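IclR family transcriptional regulator (Brucella abortus, PDB 5WHM) probably acts as an IclR-type transcriptional repressor, binding DNA through a helix-turn-helix domain and sensing a small effector with its C-terminal domain. Local coordinates at residues A117-A123 against V230-G236; S157-A161 against S218-P222. All blocks are in the same frame, centred on the assembly; numbering follows the deposited sequence.

Interaction 1: residues A117-A123 against V230-G236. With ACY (acetic acid), chain J.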
# COMPACT_ATOMS: atom_id res chain seq x y z
N ALA C 117 3.07 -23.65 -9.07
CA ALA C 117 2.07 -22.64 -9.35
C ALA C 117 2.01 -21.65 -8.18
O ALA C 117 2.44 -21.95 -7.07
CB ALA C 117 0.71 -23.28 -9.59
N ALA C 118 1.42 -20.49 -8.44
CA ALA C 118 1.34 -19.44 -7.42
C ALA C 118 0.28 -19.76 -6.35
O ALA C 118 -0.84 -20.19 -6.66
CB ALA C 118 1.04 -18.10 -8.08
N VAL C 119 0.64 -19.53 -5.09
CA VAL C 119 -0.27 -19.66 -3.95
C VAL C 119 -0.40 -18.28 -3.32
O VAL C 119 0.62 -17.60 -3.10
CB VAL C 119 0.24 -20.70 -2.94
CG1 VAL C 119 -0.64 -20.81 -1.71
CG2 VAL C 119 0.37 -22.12 -3.64
N ALA C 120 -1.64 -17.85 -3.05
CA ALA C 120 -1.89 -16.50 -2.57
C ALA C 120 -2.81 -16.54 -1.36
O ALA C 120 -3.54 -17.51 -1.12
CB ALA C 120 -2.49 -15.58 -3.66
N MSE C 121 -2.75 -15.45 -0.59
CA MSE C 121 -3.64 -15.21 0.52
C MSE C 121 -4.36 -13.86 0.27
O MSE C 121 -3.71 -12.88 -0.07
CB MSE C 121 -2.88 -15.18 1.84
CG MSE C 121 -3.74 -14.90 3.05
SE MSE C 121 -2.67 -14.85 4.70
CE MSE C 121 -1.51 -13.28 4.37
N ALA C 122 -5.69 -13.85 0.41
CA ALA C 122 -6.51 -12.71 0.00
C ALA C 122 -7.60 -12.46 1.04
O ALA C 122 -7.97 -13.36 1.80
CB ALA C 122 -7.16 -12.94 -1.38
N ALA C 123 -8.13 -11.23 1.05
CA ALA C 123 -9.32 -10.90 1.84
C ALA C 123 -10.16 -9.89 1.05
O ALA C 123 -9.67 -9.21 0.13
CB ALA C 123 -8.95 -10.33 3.22
N VAL C 230 -12.60 -13.38 7.16
CA VAL C 230 -12.43 -14.51 6.25
C VAL C 230 -11.17 -14.28 5.42
O VAL C 230 -11.10 -13.35 4.61
CB VAL C 230 -13.66 -14.69 5.35
CG1 VAL C 230 -13.56 -16.01 4.58
CG2 VAL C 230 -14.92 -14.69 6.20
N LEU C 231 -10.14 -15.09 5.65
CA LEU C 231 -9.01 -15.13 4.73
C LEU C 231 -9.24 -16.25 3.73
O LEU C 231 -9.93 -17.22 4.01
CB LEU C 231 -7.69 -15.37 5.47
CG LEU C 231 -7.28 -14.38 6.53
CD1 LEU C 231 -6.07 -14.93 7.30
CD2 LEU C 231 -6.98 -13.03 5.88
N VAL C 232 -8.72 -16.09 2.52
CA VAL C 232 -8.91 -17.12 1.51
C VAL C 232 -7.56 -17.42 0.90
O VAL C 232 -6.80 -16.50 0.59
CB VAL C 232 -9.91 -16.70 0.41
CG1 VAL C 232 -10.20 -17.91 -0.49
CG2 VAL C 232 -11.20 -16.13 1.01
N PHE C 233 -7.26 -18.72 0.73
CA PHE C 233 -6.02 -19.15 0.11
C PHE C 233 -6.32 -19.78 -1.24
O PHE C 233 -7.30 -20.51 -1.38
CB PHE C 233 -5.27 -20.12 1.03
CG PHE C 233 -4.91 -19.49 2.35
CD1 PHE C 233 -5.85 -19.43 3.39
CD2 PHE C 233 -3.66 -18.89 2.54
CE1 PHE C 233 -5.54 -18.77 4.61
CE2 PHE C 233 -3.33 -18.26 3.75
CZ PHE C 233 -4.26 -18.21 4.80
N ASN C 234 -5.52 -19.48 -2.25
CA ASN C 234 -5.76 -20.11 -3.53
C ASN C 234 -4.47 -20.66 -4.11
O ASN C 234 -3.36 -20.43 -3.60
CB ASN C 234 -6.45 -19.17 -4.55
CG ASN C 234 -5.52 -18.07 -5.10
OD1 ASN C 234 -4.35 -17.97 -4.73
ND2 ASN C 234 -6.06 -17.23 -5.98
N CYS C 235 -4.63 -21.43 -5.17
CA CYS C 235 -3.50 -21.98 -5.90
C CYS C 235 -3.98 -22.05 -7.34
O CYS C 235 -5.02 -22.66 -7.61
CB CYS C 235 -3.11 -23.34 -5.35
SG CYS C 235 -1.74 -24.11 -6.28
N GLY C 236 -3.26 -21.42 -8.25
CA GLY C 236 -3.81 -21.28 -9.59
C GLY C 236 -2.69 -21.03 -10.56
O GLY C 236 -1.54 -20.80 -10.16
C ACY J . -8.64 -17.17 -8.98
O ACY J . -8.72 -17.29 -7.73
OXT ACY J . -9.54 -17.53 -9.79
CH3 ACY J . -7.40 -16.55 -9.55
O HOH W 1 -2.57 -18.12 -6.66
O HOH W 2 0.87 -20.01 -11.11

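Interaction 2: residues S157-A161 against S218-P222. With ACY (acetic acid), chain J.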
# COMPACT_ATOMS: atom_id res chain seq x y z
N SER C 157 -11.78 -17.90 -8.12
CA SER C 157 -11.86 -18.89 -7.06
C SER C 157 -11.81 -18.23 -5.68
O SER C 157 -12.55 -18.64 -4.76
CB SER C 157 -10.76 -19.95 -7.25
OG SER C 157 -9.53 -19.58 -6.66
N VAL C 158 -10.97 -17.20 -5.51
CA VAL C 158 -10.86 -16.58 -4.19
C VAL C 158 -12.17 -15.91 -3.79
O VAL C 158 -12.60 -16.01 -2.64
CB VAL C 158 -9.68 -15.60 -4.12
CG1 VAL C 158 -8.39 -16.35 -3.89
CG2 VAL C 158 -9.59 -14.72 -5.38
N GLY C 159 -12.81 -15.21 -4.73
CA GLY C 159 -14.09 -14.56 -4.42
C GLY C 159 -15.20 -15.54 -4.09
O GLY C 159 -16.03 -15.28 -3.21
N ARG C 160 -15.25 -16.66 -4.82
CA ARG C 160 -16.27 -17.67 -4.59
C ARG C 160 -16.12 -18.30 -3.21
O ARG C 160 -17.11 -18.48 -2.48
CB ARG C 160 -16.18 -18.75 -5.68
CG ARG C 160 -16.69 -18.23 -7.03
CD ARG C 160 -16.22 -19.04 -8.20
NE ARG C 160 -16.92 -18.65 -9.42
CZ ARG C 160 -16.83 -19.30 -10.58
NH1 ARG C 160 -16.05 -20.38 -10.69
NH2 ARG C 160 -17.51 -18.86 -11.63
N ALA C 161 -14.90 -18.65 -2.84
CA ALA C 161 -14.67 -19.23 -1.52
C ALA C 161 -15.02 -18.23 -0.44
O ALA C 161 -15.54 -18.60 0.61
CB ALA C 161 -13.19 -19.65 -1.38
N SER C 218 -7.86 -22.28 -11.15
CA SER C 218 -7.46 -22.05 -9.78
C SER C 218 -8.49 -22.65 -8.83
O SER C 218 -9.65 -22.89 -9.21
CB SER C 218 -7.31 -20.52 -9.55
OG SER C 218 -7.42 -20.19 -8.19
N VAL C 219 -8.03 -22.96 -7.62
CA VAL C 219 -8.88 -23.55 -6.58
C VAL C 219 -8.62 -22.73 -5.33
O VAL C 219 -7.49 -22.27 -5.12
CB VAL C 219 -8.56 -25.04 -6.34
CG1 VAL C 219 -7.09 -25.24 -5.96
CG2 VAL C 219 -9.48 -25.67 -5.27
N ALA C 220 -9.64 -22.54 -4.50
CA ALA C 220 -9.48 -21.69 -3.32
C ALA C 220 -10.20 -22.30 -2.13
O ALA C 220 -11.21 -23.02 -2.30
CB ALA C 220 -9.99 -20.25 -3.55
N VAL C 221 -9.68 -22.02 -0.95
CA VAL C 221 -10.21 -22.56 0.31
C VAL C 221 -10.26 -21.42 1.32
O VAL C 221 -9.23 -20.77 1.55
CB VAL C 221 -9.36 -23.71 0.85
CG1 VAL C 221 -9.78 -24.09 2.26
CG2 VAL C 221 -9.43 -24.93 -0.08
N PRO C 222 -11.40 -21.15 1.95
CA PRO C 222 -11.48 -20.03 2.89
C PRO C 222 -11.11 -20.46 4.31
O PRO C 222 -11.11 -21.65 4.65
CB PRO C 222 -12.95 -19.61 2.80
CG PRO C 222 -13.67 -20.97 2.60
CD PRO C 222 -12.70 -21.84 1.80
C ACY J . -8.64 -17.17 -8.98
O ACY J . -8.72 -17.29 -7.73
OXT ACY J . -9.54 -17.53 -9.79
CH3 ACY J . -7.40 -16.55 -9.55

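Interaction 1: residues A117-A123 against V230-G236
The phenyl ring of F233 has the M121 chain running obliquely alongside it, M121 CG lying 3.5 Å from F233 CE2. M121 SE sits 4.6 Å from the ring centroid, a Met-aromatic contact. Extended first and second torsions (chi1 179°, chi2 -179°) carry CG and SE of M121 past F233 CE2 and CZ before the chain bends at chi3. M258, V259 and I262 of helix 244-265 pack against the ring, and V119 with C235 lies on this same face of the sheet.

The other flat group, the N234 amide, is on the opposite face with A120 and A122. Its OD1 comes to 3.2 Å from A120 CB and takes a 2.6 Å bond from a water that also donates to A118 O; the A120 N bond to OD1 is weak. Its ND2 donates to the acetic acid O and is also hydrogen-bonded to Y131 OH, so both ends of the buried amide are engaged. From A120 to A122 the backbones are joined by paired N-H...O bonds, A122 N to V232 O and V232 N to A122 O both at 2.9 Å. These are antiparallel neighbours at the centre of the GAF-like sheet of an IclR C-terminal domain, with N234 facing its ligand-occupied pocket.

Interaction 2: residues S157-A161 against S218-P222
S157 turns its OG between its own backbone N and carbonyl carbon (chi1 86°), while S218 sends its OG out anti to the backbone N, and the two hydroxyls meet 2.7 Å apart between the start of the helix and the strand. S157 OG donates to O of a bound acetic acid, probably from the crystallisation liquor, at 2.7 Å. The backbone adds two more bonds: S157 N reaches OXT of the ligand at 2.8 Å in a nearly straight line (165°), and V158 N gives a longer one to its O. The acid group is thus gripped at both oxygens by the first turn of the helix, whose dipole would probably favour it if ionised.

Farther along, methyl packing takes over: A161 CB lies 3.9 Å from A220 CB and rests on P222 CD. Close packing on polar atoms accompanies it, A220 CB 3.2 Å from S157 OG and P222 CB 3.5 Å from A161 O. Small residues let the helix lie close on the strand; the axes of segments 157-161 and 218-222 approach to 6.9 Å at 30°. An acid group held at a helix N-terminus above the sheet is consistent with the effector pocket of IclR C-terminal domains.

Overall arrangement
Both contacts are buried within the C-terminal domain, but they join different layers. Interaction 1 is built within the sheet, strand to strand, and rests mainly on backbone hydrogen bonds, with aromatic and selenium packing on the face toward helix 244-265 and the polar N234 on the other; interaction 2 sets a helix against that second face through small side chains and a pair of hydroxyls. Strands 216-225 and 229-238 are sheet neighbours, so the two sites share one platform: F233 O lies 2.8 Å from V221 N, and C235 N lies 3.0 Å from V219 O, both probable hydrogen bonds. The acetic acid is their common ligand.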